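Local coordinates for 3-oxo-tetronate kinase (Salmonella typhimurium, PDB 3DQQ), which probably catalyses the ATP-dependent phosphorylation of 3-oxo-tetronate to 3-oxo-tetronate 4-phosphate, as a member of the four-carbon acid sugar kinase family, at residues P171-D176 with D200-H206; H274-V280 with L309-A315; R291-A295 with A340-L344. All blocks are in the same frame, centred on the assembly; numbering follows the deposited sequence.

Interaction 1 (P171-D176 with D200-H206); sequences PAQTLD and DALNERH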
loop_
_atom_site.group_PDB
_atom_site.type_symbol
_atom_site.label_atom_id
_atom_site.label_comp_id
_atom_site.label_asym_id
_atom_site.label_seq_id
_atom_site.Cartn_x
_atom_site.Cartn_y
_atom_site.Cartn_z
ATOM N N PRO A 171 35.117 5.208 16.678
ATOM C CA PRO A 171 35.203 4.992 15.224
ATOM C C PRO A 171 35.797 3.652 14.782
ATOM O O PRO A 171 36.609 3.063 15.484
ATOM C CB PRO A 171 36.135 6.118 14.770
ATOM C CG PRO A 171 36.961 6.403 15.952
ATOM C CD PRO A 171 36.185 6.085 17.180
ATOM N N ALA A 172 35.422 3.229 13.582
ATOM C CA ALA A 172 35.955 2.016 12.926
ATOM C C ALA A 172 37.450 1.840 13.112
ATOM O O ALA A 172 37.945 0.774 13.492
ATOM C CB ALA A 172 35.635 2.061 11.478
ATOM N N GLN A 173 38.187 2.904 12.882
ATOM C CA GLN A 173 39.640 2.823 13.034
ATOM C C GLN A 173 40.102 2.344 14.408
ATOM O O GLN A 173 41.127 1.667 14.492
ATOM C CB GLN A 173 40.279 4.165 12.718
ATOM C CG GLN A 173 40.271 4.480 11.252
ATOM C CD GLN A 173 39.044 5.234 10.763
ATOM O OE1 GLN A 173 38.110 5.533 11.537
ATOM N NE2 GLN A 173 39.035 5.556 9.446
ATOM N N THR A 174 39.399 2.690 15.489
ATOM C CA THR A 174 39.793 2.188 16.817
ATOM C C THR A 174 39.531 0.677 16.932
ATOM O O THR A 174 40.345 -0.089 17.416
ATOM C CB THR A 174 39.023 2.898 17.904
ATOM O OG1 THR A 174 39.252 4.303 17.821
ATOM C CG2 THR A 174 39.415 2.395 19.285
ATOM N N LEU A 175 38.362 0.260 16.488
ATOM C CA LEU A 175 38.027 -1.151 16.445
ATOM C C LEU A 175 39.127 -1.884 15.691
ATOM O O LEU A 175 39.538 -2.967 16.071
ATOM C CB LEU A 175 36.681 -1.324 15.735
ATOM C CG LEU A 175 35.384 -1.415 16.542
ATOM C CD1 LEU A 175 35.413 -0.774 17.876
ATOM C CD2 LEU A 175 34.274 -0.841 15.725
ATOM N N ASP A 176 39.604 -1.272 14.615
ATOM C CA ASP A 176 40.664 -1.861 13.808
ATOM C C ASP A 176 41.969 -1.943 14.574
ATOM O O ASP A 176 42.787 -2.788 14.295
ATOM C CB ASP A 176 40.853 -1.082 12.480
ATOM C CG ASP A 176 39.643 -1.256 11.495
ATOM O OD1 ASP A 176 38.996 -2.345 11.562
ATOM O OD2 ASP A 176 39.325 -0.309 10.685
ATOM N N ASP A 200 30.998 2.142 15.852
ATOM C CA ASP A 200 30.989 1.938 14.421
ATOM C C ASP A 200 31.001 0.455 14.044
ATOM O O ASP A 200 31.451 -0.381 14.802
ATOM C CB ASP A 200 32.210 2.604 13.783
ATOM C CG ASP A 200 32.108 4.168 13.714
ATOM O OD1 ASP A 200 31.223 4.790 14.390
ATOM O OD2 ASP A 200 32.967 4.771 12.983
ATOM N N ALA A 201 30.493 0.143 12.862
ATOM C CA ALA A 201 30.654 -1.164 12.263
ATOM C C ALA A 201 30.401 -1.046 10.740
ATOM O O ALA A 201 29.382 -0.539 10.298
ATOM C CB ALA A 201 29.717 -2.149 12.883
ATOM N N LEU A 202 31.373 -1.491 9.956
ATOM C CA LEU A 202 31.250 -1.593 8.518
ATOM C C LEU A 202 31.129 -3.042 8.086
ATOM O O LEU A 202 30.824 -3.324 6.935
ATOM C CB LEU A 202 32.485 -0.982 7.853
ATOM C CG LEU A 202 32.982 0.359 8.445
ATOM C CD1 LEU A 202 34.260 0.889 7.703
ATOM C CD2 LEU A 202 31.815 1.396 8.486
ATOM N N ASN A 203 31.375 -3.972 8.987
ATOM C CA ASN A 203 31.467 -5.371 8.606
ATOM C C ASN A 203 31.387 -6.228 9.842
ATOM O O ASN A 203 31.567 -5.750 10.962
ATOM C CB ASN A 203 32.786 -5.639 7.883
ATOM C CG ASN A 203 33.967 -5.254 8.699
ATOM O OD1 ASN A 203 34.101 -5.643 9.848
ATOM N ND2 ASN A 203 34.848 -4.499 8.125
ATOM N N GLU A 204 31.183 -7.515 9.638
ATOM C CA GLU A 204 30.982 -8.390 10.761
ATOM C C GLU A 204 32.203 -8.511 11.695
ATOM O O GLU A 204 32.041 -8.694 12.883
ATOM C CB GLU A 204 30.351 -9.719 10.304
ATOM C CG GLU A 204 31.228 -10.939 9.976
ATOM C CD GLU A 204 30.325 -12.204 9.728
ATOM O OE1 GLU A 204 30.852 -13.361 9.665
ATOM O OE2 GLU A 204 29.066 -11.997 9.607
ATOM N N ARG A 205 33.404 -8.300 11.197
ATOM C CA ARG A 205 34.552 -8.326 12.091
ATOM C C ARG A 205 34.467 -7.247 13.176
ATOM O O ARG A 205 34.901 -7.433 14.310
ATOM C CB ARG A 205 35.819 -8.141 11.286
ATOM C CG ARG A 205 37.088 -8.223 12.073
ATOM C CD ARG A 205 38.326 -7.951 11.127
ATOM N NE ARG A 205 38.086 -6.847 10.143
ATOM C CZ ARG A 205 38.309 -5.533 10.359
ATOM N NH1 ARG A 205 38.821 -5.085 11.523
ATOM N NH2 ARG A 205 37.997 -4.656 9.396
ATOM N N HIS A 206 33.940 -6.094 12.816
ATOM C CA HIS A 206 33.800 -5.021 13.761
ATOM C C HIS A 206 32.852 -5.405 14.879
ATOM O O HIS A 206 33.108 -5.117 16.059
ATOM C CB HIS A 206 33.238 -3.812 13.053
ATOM C CG HIS A 206 34.243 -3.084 12.221
ATOM N ND1 HIS A 206 33.888 -2.312 11.139
ATOM C CD2 HIS A 206 35.587 -2.986 12.331
ATOM C CE1 HIS A 206 34.972 -1.765 10.627
ATOM N NE2 HIS A 206 36.017 -2.162 11.329
#

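Interaction 2 (H274-V280 with L309-A315); sequences HAPTRDV and LAPMISA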
loop_
_atom_site.group_PDB
_atom_site.type_symbol
_atom_site.label_atom_id
_atom_site.label_comp_id
_atom_site.label_asym_id
_atom_site.label_seq_id
_atom_site.Cartn_x
_atom_site.Cartn_y
_atom_site.Cartn_z
ATOM N N HIS A 274 1.189 -26.324 -6.342
ATOM C CA HIS A 274 1.796 -27.513 -5.785
ATOM C C HIS A 274 0.988 -28.144 -4.682
ATOM O O HIS A 274 1.277 -29.265 -4.280
ATOM C CB HIS A 274 3.177 -27.186 -5.242
ATOM C CG HIS A 274 4.103 -26.647 -6.279
ATOM N ND1 HIS A 274 4.870 -27.457 -7.084
ATOM C CD2 HIS A 274 4.376 -25.374 -6.654
ATOM C CE1 HIS A 274 5.577 -26.709 -7.913
ATOM N NE2 HIS A 274 5.299 -25.439 -7.670
ATOM N N ALA A 275 -0.015 -27.447 -4.177
ATOM C CA ALA A 275 -0.746 -27.960 -3.034
ATOM C C ALA A 275 -2.191 -27.520 -3.112
ATOM O O ALA A 275 -2.490 -26.496 -3.708
ATOM C CB ALA A 275 -0.100 -27.476 -1.743
ATOM N N PRO A 276 -3.093 -28.303 -2.515
ATOM C CA PRO A 276 -4.491 -27.936 -2.522
ATOM C C PRO A 276 -4.660 -26.632 -1.783
ATOM O O PRO A 276 -4.089 -26.458 -0.709
ATOM C CB PRO A 276 -5.181 -29.086 -1.766
ATOM C CG PRO A 276 -4.127 -29.768 -1.022
ATOM C CD PRO A 276 -2.847 -29.547 -1.773
ATOM N N THR A 277 -5.407 -25.706 -2.367
ATOM C CA THR A 277 -5.615 -24.447 -1.722
ATOM C C THR A 277 -7.017 -23.908 -1.859
ATOM O O THR A 277 -7.781 -24.341 -2.657
ATOM C CB THR A 277 -4.571 -23.382 -2.156
ATOM O OG1 THR A 277 -5.124 -22.534 -3.147
ATOM C CG2 THR A 277 -3.286 -24.021 -2.633
ATOM N N ARG A 278 -7.332 -22.924 -1.049
ATOM C CA ARG A 278 -8.682 -22.470 -0.900
ATOM C C ARG A 278 -8.608 -20.996 -0.514
ATOM O O ARG A 278 -7.848 -20.622 0.388
ATOM C CB ARG A 278 -9.334 -23.320 0.175
ATOM C CG ARG A 278 -10.799 -23.233 0.241
ATOM C CD ARG A 278 -11.515 -24.314 -0.539
ATOM N NE ARG A 278 -12.683 -24.751 0.232
ATOM C CZ ARG A 278 -13.724 -23.970 0.550
ATOM N NH1 ARG A 278 -13.785 -22.678 0.179
ATOM N NH2 ARG A 278 -14.702 -24.465 1.281
ATOM N N ASP A 279 -9.351 -20.164 -1.246
ATOM C CA ASP A 279 -9.351 -18.725 -1.055
ATOM C C ASP A 279 -10.458 -18.304 -0.144
ATOM O O ASP A 279 -11.578 -18.684 -0.349
ATOM C CB ASP A 279 -9.576 -18.024 -2.375
ATOM C CG ASP A 279 -8.343 -18.020 -3.241
ATOM O OD1 ASP A 279 -7.335 -17.333 -2.852
ATOM O OD2 ASP A 279 -8.382 -18.687 -4.300
ATOM N N VAL A 280 -10.141 -17.497 0.845
ATOM C CA VAL A 280 -11.107 -17.070 1.823
ATOM C C VAL A 280 -12.135 -16.141 1.182
ATOM O O VAL A 280 -11.763 -15.088 0.675
ATOM C CB VAL A 280 -10.413 -16.299 2.948
ATOM C CG1 VAL A 280 -11.427 -15.733 3.892
ATOM C CG2 VAL A 280 -9.425 -17.173 3.666
ATOM N N LEU A 309 2.266 -31.990 0.283
ATOM C CA LEU A 309 2.462 -30.683 0.898
ATOM C C LEU A 309 1.202 -30.185 1.616
ATOM O O LEU A 309 0.098 -30.627 1.320
ATOM C CB LEU A 309 2.871 -29.687 -0.168
ATOM C CG LEU A 309 4.224 -29.906 -0.828
ATOM C CD1 LEU A 309 4.281 -29.052 -2.071
ATOM C CD2 LEU A 309 5.372 -29.546 0.107
ATOM N N ALA A 310 1.390 -29.224 2.525
ATOM C CA ALA A 310 0.316 -28.659 3.355
ATOM C C ALA A 310 -0.700 -27.846 2.532
ATOM O O ALA A 310 -0.322 -27.003 1.709
ATOM C CB ALA A 310 0.906 -27.767 4.471
ATOM N N PRO A 311 -1.995 -28.063 2.786
ATOM C CA PRO A 311 -3.039 -27.234 2.229
ATOM C C PRO A 311 -2.877 -25.784 2.615
ATOM O O PRO A 311 -2.381 -25.491 3.687
ATOM C CB PRO A 311 -4.291 -27.776 2.896
ATOM C CG PRO A 311 -3.959 -29.153 3.265
ATOM C CD PRO A 311 -2.543 -29.108 3.654
ATOM N N MET A 312 -3.297 -24.887 1.735
ATOM C CA MET A 312 -3.214 -23.446 1.980
ATOM C C MET A 312 -4.606 -22.824 2.089
ATOM O O MET A 312 -5.522 -23.154 1.341
ATOM C CB MET A 312 -2.457 -22.766 0.867
ATOM C CG MET A 312 -2.346 -21.279 1.049
ATOM S SD MET A 312 -1.294 -20.553 -0.207
ATOM C CE MET A 312 0.125 -20.343 0.766
ATOM N N ILE A 313 -4.769 -21.943 3.055
ATOM C CA ILE A 313 -5.926 -21.066 3.079
ATOM C C ILE A 313 -5.406 -19.637 2.974
ATOM O O ILE A 313 -4.734 -19.125 3.882
ATOM C CB ILE A 313 -6.751 -21.302 4.313
ATOM C CG1 ILE A 313 -7.388 -22.660 4.156
ATOM C CG2 ILE A 313 -7.820 -20.201 4.525
ATOM C CD1 ILE A 313 -8.014 -23.058 5.378
ATOM N N SER A 314 -5.702 -19.029 1.835
ATOM C CA SER A 314 -5.164 -17.757 1.474
ATOM C C SER A 314 -6.248 -16.720 1.433
ATOM O O SER A 314 -7.317 -16.979 0.924
ATOM C CB SER A 314 -4.533 -17.849 0.097
ATOM O OG SER A 314 -4.251 -16.552 -0.404
ATOM N N ALA A 315 -5.939 -15.539 1.952
ATOM C CA ALA A 315 -6.825 -14.405 1.941
ATOM C C ALA A 315 -6.237 -13.330 1.030
ATOM O O ALA A 315 -6.695 -12.196 1.007
ATOM C CB ALA A 315 -6.992 -13.884 3.330
#

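Interaction 3 (R291-A295 with A340-L344); sequences REAYA and ALFSL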
loop_
_atom_site.group_PDB
_atom_site.type_symbol
_atom_site.label_atom_id
_atom_site.label_comp_id
_atom_site.label_asym_id
_atom_site.label_seq_id
_atom_site.Cartn_x
_atom_site.Cartn_y
_atom_site.Cartn_z
ATOM N N ARG A 291 -18.998 -16.597 10.234
ATOM C CA ARG A 291 -17.585 -16.916 10.491
ATOM C C ARG A 291 -17.379 -18.264 11.178
ATOM O O ARG A 291 -16.515 -19.039 10.807
ATOM C CB ARG A 291 -16.931 -15.853 11.353
ATOM C CG ARG A 291 -16.239 -14.833 10.599
ATOM C CD ARG A 291 -15.426 -13.953 11.525
ATOM N NE ARG A 291 -15.984 -12.625 11.394
ATOM C CZ ARG A 291 -16.717 -12.017 12.303
ATOM N NH1 ARG A 291 -16.940 -12.562 13.485
ATOM N NH2 ARG A 291 -17.199 -10.827 12.028
ATOM N N GLU A 292 -18.166 -18.515 12.208
ATOM C CA GLU A 292 -18.024 -19.720 12.966
ATOM C C GLU A 292 -18.222 -20.941 12.095
ATOM O O GLU A 292 -17.387 -21.841 12.077
ATOM C CB GLU A 292 -18.975 -19.692 14.139
ATOM C CG GLU A 292 -18.317 -19.077 15.419
ATOM C CD GLU A 292 -19.336 -18.366 16.369
ATOM O OE1 GLU A 292 -20.394 -18.993 16.730
ATOM O OE2 GLU A 292 -19.071 -17.175 16.737
ATOM N N ALA A 293 -19.296 -20.954 11.319
ATOM C CA ALA A 293 -19.543 -22.076 10.427
ATOM C C ALA A 293 -18.454 -22.196 9.345
ATOM O O ALA A 293 -17.997 -23.311 9.059
ATOM C CB ALA A 293 -20.892 -21.965 9.837
ATOM N N TYR A 294 -17.994 -21.064 8.801
ATOM C CA TYR A 294 -17.005 -21.070 7.708
ATOM C C TYR A 294 -15.656 -21.607 8.204
ATOM O O TYR A 294 -14.992 -22.390 7.525
ATOM C CB TYR A 294 -16.869 -19.659 7.080
ATOM C CG TYR A 294 -16.128 -19.530 5.738
ATOM C CD1 TYR A 294 -16.189 -20.513 4.769
ATOM C CD2 TYR A 294 -15.391 -18.397 5.442
ATOM C CE1 TYR A 294 -15.528 -20.375 3.545
ATOM C CE2 TYR A 294 -14.725 -18.253 4.221
ATOM C CZ TYR A 294 -14.805 -19.253 3.281
ATOM O OH TYR A 294 -14.166 -19.126 2.066
ATOM N N ALA A 295 -15.271 -21.205 9.404
ATOM C CA ALA A 295 -14.085 -21.728 10.047
ATOM C C ALA A 295 -14.197 -23.243 10.189
ATOM O O ALA A 295 -13.281 -23.969 9.838
ATOM C CB ALA A 295 -13.898 -21.063 11.398
ATOM N N ALA A 340 -10.560 -12.256 12.057
ATOM C CA ALA A 340 -11.423 -12.977 12.961
ATOM C C ALA A 340 -11.619 -14.411 12.484
ATOM O O ALA A 340 -11.703 -15.334 13.303
ATOM C CB ALA A 340 -12.764 -12.264 13.101
ATOM N N LEU A 341 -11.710 -14.618 11.170
ATOM C CA LEU A 341 -11.898 -15.974 10.652
ATOM C C LEU A 341 -10.658 -16.809 10.953
ATOM O O LEU A 341 -10.787 -17.912 11.513
ATOM C CB LEU A 341 -12.186 -16.018 9.155
ATOM C CG LEU A 341 -12.176 -17.434 8.567
ATOM C CD1 LEU A 341 -13.557 -18.096 8.645
ATOM C CD2 LEU A 341 -11.641 -17.409 7.173
ATOM N N PHE A 342 -9.482 -16.291 10.586
ATOM C CA PHE A 342 -8.227 -17.003 10.828
ATOM C C PHE A 342 -8.052 -17.396 12.294
ATOM O O PHE A 342 -7.509 -18.461 12.644
ATOM C CB PHE A 342 -7.031 -16.161 10.389
ATOM C CG PHE A 342 -6.700 -16.302 8.940
ATOM C CD1 PHE A 342 -6.420 -17.534 8.399
ATOM C CD2 PHE A 342 -6.660 -15.207 8.111
ATOM C CE1 PHE A 342 -6.106 -17.672 7.047
ATOM C CE2 PHE A 342 -6.341 -15.348 6.749
ATOM C CZ PHE A 342 -6.067 -16.590 6.231
ATOM N N SER A 343 -8.525 -16.521 13.158
ATOM C CA SER A 343 -8.496 -16.798 14.575
ATOM C C SER A 343 -9.228 -18.093 14.931
ATOM O O SER A 343 -8.644 -18.973 15.553
ATOM C CB SER A 343 -9.122 -15.647 15.321
ATOM O OG SER A 343 -9.048 -15.938 16.668
ATOM N N LEU A 344 -10.496 -18.190 14.536
ATOM C CA LEU A 344 -11.277 -19.380 14.762
ATOM C C LEU A 344 -10.715 -20.622 14.046
ATOM O O LEU A 344 -10.819 -21.763 14.536
ATOM C CB LEU A 344 -12.685 -19.164 14.262
ATOM C CG LEU A 344 -13.515 -18.107 14.963
ATOM C CD1 LEU A 344 -14.628 -17.607 14.017
ATOM C CD2 LEU A 344 -14.065 -18.681 16.268
#

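Interaction 1 (P171-D176 with D200-H206)
The polar bonds of this contact gather at two carboxylates, one from each segment. Asp200, buried, turns its side chain toward the start of helix 172-177, where Ala172 N donates to Asp200 OD2 at 3.0 Å with an N-H...O angle of 152°. That backbone amide lies in the first turn of the helix, just after the N-cap residue Pro171, and has no acceptor within the helix itself. Asp200 OD2 also accepts from the amide of Gln127, so the same oxygen serves two chain segments; Asp200 OD1 takes a weak hydrogen bond from the amide of Gly128. At the far end of 171-176, the acceptor is Asp176 OD1. Arg205 NH1 reaches it at 2.7 Å and 166°, forming a salt bridge, while Arg205 NH2 adds a weak bond to Asp176 OD1 at 3.3 Å. His206 NE2 donates to the same Asp176 OD1 at 3.0 Å and 145°, in a His-carboxylate hydrogen bond. The other ring nitrogen is also used: Leu202 N donates to His206 ND1 at 2.9 Å and 178°, so both ring nitrogens are satisfied. Asn203, the N-cap of helix 204-214, accepts from His206 N through its OD1 at 3.0 Å. Apolar atoms fill the space between these bonds: Ala172 CB lies 4.0 Å from His206 CE1 and 4.2 Å from Leu202 CD1, and Leu175 CB lies 3.9 Å from His206 CD2. The neighbouring parallel strands 167-170 and 196-199 lead directly into these two segments, so the contact joins successive strand-to-helix turns at the edge of the alpha/beta sugar-binding domain.

Interaction 2 (H274-V280 with L309-A315)
Parallel strands 277-279 and 312-314 pair here as the two strands of a beta-alpha-beta unit whose connection contains helix 288-304. Their axes approach to 4.8 Å at an angle of 18°, and 277-279 is the outermost strand on this side of the sheet within the chain. The backbone hydrogen bonds alternate as parallel pairing requires: Met312 N to Pro276 O (3.0 Å), Arg278 N to Met312 O (3.0 Å, weak at 130°), Ser314 N to Arg278 O (3.0 Å) and Val280 N to Ser314 O (2.9 Å). CA-H...O contacts supplement them, among them Ile313 CA to Arg278 O at 3.3 Å.

Side chains divide between the two faces. Thr277, Asp279, Met312 and Ser314 share one, where Met312 and Ser314 meet helix 262-271 and Asp279 forms a salt bridge with Arg272. Arg278 and Ile313 point to the other, covered by helix 288-304, whose Trp301 makes a cation-pi contact with Arg278.

Apolar contacts close both ends. Ala275 CB meets Leu309 CB at 4.0 Å before the strands. At the C-terminal end, Ala315's side chain lies about 7 Å from that of Thr364 (ATP-binding by similarity), and Val280 CG2 packs 3.5 Å from Ile313 CG2 and 4.1 Å from Ala315 CB.

Interaction 3 (R291-A295 with A340-L344)
Arg291 opens this helix-helix contact with its aliphatic part. Its CB lies 3.9 Å from Leu344 CD1, its CD lies 3.5 Å from Ala340 CB, and that methyl sits over one face of the guanidinium. The Arg291 NE group is engaged outside the pair, in a weak hydrogen bond to the carbonyl of Cys285. One residue on, Glu292 points away, and its CG grazes Leu344 CD1 at 4.2 Å on the exposed margin. Tyr294 follows, set sideways: its CD2 touches Leu341 CD1 at 3.7 Å, while its hydroxyl is hydrogen-bonded to the amide of Asp281 in the loop after strand 277-279. Ala295 completes the turn. Its CB points toward the partner helix and packs against Leu344 CB at 3.6 Å and Leu341 CD1 at 4.1 Å; the same Leu341 CD1 also approaches Ala295 N at 3.6 Å. Leu341 CD1 thus lies within 4.1 Å of both Tyr294 and Ala295 side-chain atoms.

The segment axes come within 9.0 Å and cross at -50°, and the 343 Å² buried between the segments comes from van der Waals packing without cross-segment hydrogen bonds. Beyond the pair, Leu341 touches Val280, and Phe342, on another side of its helix, packs on Thr364, an ATP-binding residue by similarity. Both helices lie in one layer over parallel strands of the alpha/beta nucleotide-binding domain: 288-304 connects 277-279 to 312-314, and 336-351 falls between 312-314 and 356-360.

In the fold
From the N terminus, interaction 1 forms first, closing a loop of 23 intervening residues within the sugar-binding domain; interactions 2 and 3, later in the chain, lie in the nucleotide-binding domain, where they cross, their segments alternating as 274-280, 291-295, 309-315 and 340-344. Interaction 2 closes the beta-alpha-beta unit whose helix 288-304 carries 291-295; interaction 3 then ties that helix to helix 336-351. The two touch directly: Val280 CG1 lies 3.7 Å from Leu341 CD2, and Ile313 O lies 3.7 Å from Phe342 CZ. Interaction 1 stands apart, across the chain's centre, its nearest atoms about 31 Å from interaction 2 and about 36 Å from interaction 3.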